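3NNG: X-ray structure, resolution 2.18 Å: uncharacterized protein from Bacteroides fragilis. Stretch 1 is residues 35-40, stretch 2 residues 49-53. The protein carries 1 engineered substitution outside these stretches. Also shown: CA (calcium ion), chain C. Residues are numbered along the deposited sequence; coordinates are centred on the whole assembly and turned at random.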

ATOM      1  N   ALA A  35      16.506   4.467  -6.108  1.00 20.14           N
ATOM      2  CA  ALA A  35      16.260   5.901  -6.134  1.00 26.57           C
ATOM      3  C   ALA A  35      15.059   6.270  -7.003  1.00 30.43           C
ATOM      4  O   ALA A  35      14.378   7.263  -6.743  1.00 26.56           O
ATOM      5  CB  ALA A  35      17.498   6.625  -6.628  1.00 29.05           C
ATOM      6  N   LYS A  36      14.802   5.483  -8.043  1.00 29.24           N
ATOM      7  CA  LYS A  36      13.760   5.836  -9.000  1.00 21.11           C
ATOM      8  C   LYS A  36      12.420   5.119  -8.756  1.00 17.91           C
ATOM      9  O   LYS A  36      11.359   5.660  -9.076  1.00 22.59           O
ATOM     10  CB  LYS A  36      14.246   5.553 -10.427  1.00 25.99           C
ATOM     11  CG  LYS A  36      13.410   6.217 -11.513  1.00 32.92           C
ATOM     12  CD  LYS A  36      13.961   5.912 -12.901  1.00 53.43           C
ATOM     13  CE  LYS A  36      15.436   6.300 -13.010  1.00 68.66           C
ATOM     14  NZ  LYS A  36      16.028   5.959 -14.339  1.00 72.04           N
ATOM     15  N   TYR A  37      12.470   3.905  -8.212  1.00 19.81           N
ATOM     16  CA  TYR A  37      11.267   3.085  -8.087  1.00 19.76           C
ATOM     17  C   TYR A  37      11.163   2.412  -6.724  1.00 18.92           C
ATOM     18  O   TYR A  37      10.392   1.475  -6.565  1.00 23.13           O
ATOM     19  CB  TYR A  37      11.244   1.989  -9.156  1.00 25.99           C
ATOM     20  CG  TYR A  37      11.293   2.465 -10.595  1.00 27.26           C
ATOM     21  CD1 TYR A  37      10.265   3.233 -11.134  1.00 30.03           C
ATOM     22  CD2 TYR A  37      12.353   2.115 -11.425  1.00 25.27           C
ATOM     23  CE1 TYR A  37      10.299   3.653 -12.465  1.00 27.08           C
ATOM     24  CE2 TYR A  37      12.397   2.530 -12.754  1.00 25.91           C
ATOM     25  CZ  TYR A  37      11.367   3.296 -13.268  1.00 26.13           C
ATOM     26  OH  TYR A  37      11.410   3.724 -14.582  1.00 31.24           O
ATOM     27  N   GLY A  38      11.936   2.880  -5.750  1.00 17.50           N
ATOM     28  CA  GLY A  38      11.984   2.253  -4.431  1.00 23.52           C
ATOM     29  C   GLY A  38      10.741   2.397  -3.558  1.00 25.64           C
ATOM     30  O   GLY A  38       9.889   3.264  -3.783  1.00 14.52           O
ATOM     31  N   ALA A  39      10.653   1.555  -2.531  1.00 18.66           N
ATOM     32  CA  ALA A  39       9.464   1.490  -1.680  1.00 13.51           C
ATOM     33  C   ALA A  39       9.099   2.832  -1.048  1.00 19.77           C
ATOM     34  O   ALA A  39       7.909   3.157  -0.907  1.00 15.56           O
ATOM     35  CB  ALA A  39       9.653   0.433  -0.603  1.00 10.12           C
ATOM     36  N   HIS A  40      10.124   3.602  -0.676  1.00 17.57           N
ATOM     37  CA  HIS A  40       9.945   4.851   0.064  1.00 16.27           C
ATOM     38  C   HIS A  40       9.255   5.894  -0.809  1.00 17.75           C
ATOM     39  O   HIS A  40       8.632   6.829  -0.310  1.00 19.45           O
ATOM     40  CB  HIS A  40      11.306   5.383   0.543  1.00 16.80           C
ATOM     41  CG  HIS A  40      12.246   5.715  -0.574  1.00 19.60           C
ATOM     42  ND1 HIS A  40      13.013   4.759  -1.213  1.00 25.18           N
ATOM     43  CD2 HIS A  40      12.541   6.890  -1.177  1.00 17.32           C
ATOM     44  CE1 HIS A  40      13.738   5.330  -2.152  1.00 22.06           C
ATOM     45  NE2 HIS A  40      13.467   6.627  -2.158  1.00 20.09           N
TER
HETATM   46 CA    CA C 402       5.205   9.199  -4.372  1.00 22.95          CA
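Stretch 2 (49-53) TTWFT

How does stretch 2 lie on stretch 1? T49 and T50 run in extended loop conformation into a strand beginning at W51, and this chain passes Y37, where the CA atoms of Y37 and W51 come within 4.7 Å. The CA atoms of K36 and T49 are 7.5 Å apart, and the CA-to-CB bond of K36 points away.

What holds the backbones together? Y37 O accepts a weak hydrogen bond from F52 N at 3.3 Å and also receives the CA-H of W51, with W51 CA 3.5 Å from Y37 O. In return, Y37 CA approaches T50 O at 3.4 Å in a second CA-H...O contact. Water 1 bridges the two backbones, its O donating to K36 O at 2.5 Å and accepting from T50 N at 2.9 Å.

Why does the Y37 ring lie where it does? With chi1 at m, its CD1 reaches F52 CB at 3.8 Å, while T50 O lies at the ring edge. F52 is t, and its ring leads away from stretch 1.

How are W51 and T50 placed? W51, also t with chi2 at 61°, brings CD1 to 3.3 Å from Y37 O and 3.8 Å from A39 CA; G38 C sits at its ring edge. T50 is t, which lets its OG1 donate to W51 O at 2.8 Å.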

ATOM      1  N   THR A  49       6.330  10.465  -8.128  1.00 17.85           N
ATOM      2  CA  THR A  49       7.333   9.460  -7.793  1.00 14.09           C
ATOM      3  C   THR A  49       6.576   8.215  -7.372  1.00 18.83           C
ATOM      4  O   THR A  49       5.541   8.302  -6.719  1.00 20.35           O
ATOM      5  CB  THR A  49       8.250   9.930  -6.666  1.00 17.61           C
ATOM      6  OG1 THR A  49       7.463  10.183  -5.501  1.00 20.03           O
ATOM      7  CG2 THR A  49       8.989  11.230  -7.069  1.00 12.21           C
ATOM      8  N   THR A  50       7.064   7.046  -7.748  1.00 19.78           N
ATOM      9  CA  THR A  50       6.269   5.869  -7.491  1.00 13.75           C
ATOM     10  C   THR A  50       7.122   4.663  -7.153  1.00 15.91           C
ATOM     11  O   THR A  50       8.270   4.541  -7.609  1.00 11.62           O
ATOM     12  CB  THR A  50       5.397   5.540  -8.721  1.00  9.84           C
ATOM     13  OG1 THR A  50       4.557   4.417  -8.438  1.00 18.96           O
ATOM     14  CG2 THR A  50       6.299   5.216  -9.898  1.00 15.90           C
ATOM     15  N   TRP A  51       6.558   3.790  -6.324  1.00 13.63           N
ATOM     16  CA  TRP A  51       7.057   2.434  -6.190  1.00 16.89           C
ATOM     17  C   TRP A  51       6.592   1.655  -7.420  1.00 21.20           C
ATOM     18  O   TRP A  51       5.453   1.788  -7.857  1.00 19.21           O
ATOM     19  CB  TRP A  51       6.521   1.774  -4.910  1.00 10.35           C
ATOM     20  CG  TRP A  51       6.858   0.321  -4.833  1.00 13.19           C
ATOM     21  CD1 TRP A  51       8.109  -0.223  -4.804  1.00 14.67           C
ATOM     22  CD2 TRP A  51       5.936  -0.787  -4.787  1.00 15.32           C
ATOM     23  NE1 TRP A  51       8.028  -1.595  -4.725  1.00 20.22           N
ATOM     24  CE2 TRP A  51       6.715  -1.966  -4.720  1.00 21.57           C
ATOM     25  CE3 TRP A  51       4.541  -0.888  -4.784  1.00 19.22           C
ATOM     26  CZ2 TRP A  51       6.131  -3.241  -4.666  1.00 17.42           C
ATOM     27  CZ3 TRP A  51       3.967  -2.156  -4.729  1.00 17.14           C
ATOM     28  CH2 TRP A  51       4.762  -3.313  -4.670  1.00 16.68           C
ATOM     29  N   PHE A  52       7.473   0.855  -7.995  1.00 19.62           N
ATOM     30  CA  PHE A  52       7.102   0.081  -9.170  1.00 19.08           C
ATOM     31  C   PHE A  52       7.912  -1.193  -9.154  1.00 20.50           C
ATOM     32  O   PHE A  52       9.075  -1.180  -8.763  1.00 21.43           O
ATOM     33  CB  PHE A  52       7.343   0.873 -10.461  1.00 13.75           C
ATOM     34  CG  PHE A  52       6.674   0.273 -11.672  1.00 22.50           C
ATOM     35  CD1 PHE A  52       5.298   0.415 -11.866  1.00 16.66           C
ATOM     36  CD2 PHE A  52       7.415  -0.429 -12.618  1.00 15.28           C
ATOM     37  CE1 PHE A  52       4.667  -0.147 -12.994  1.00 19.58           C
ATOM     38  CE2 PHE A  52       6.796  -0.987 -13.759  1.00 20.71           C
ATOM     39  CZ  PHE A  52       5.419  -0.851 -13.940  1.00 17.53           C
ATOM     40  N   THR A  53       7.306  -2.295  -9.568  1.00 18.43           N
ATOM     41  CA  THR A  53       7.981  -3.575  -9.449  1.00 21.63           C
ATOM     42  C   THR A  53       7.440  -4.613 -10.425  1.00 25.82           C
ATOM     43  O   THR A  53       6.508  -4.348 -11.189  1.00 20.61           O
ATOM     44  CB  THR A  53       7.791  -4.113  -8.022  1.00 21.13           C
ATOM     45  OG1 THR A  53       8.549  -5.310  -7.832  1.00 23.61           O
ATOM     46  CG2 THR A  53       6.318  -4.384  -7.776  1.00 23.03           C
TER
HETATM   47  O   HOH W   1       9.345   7.123  -9.471  1.00 14.96           O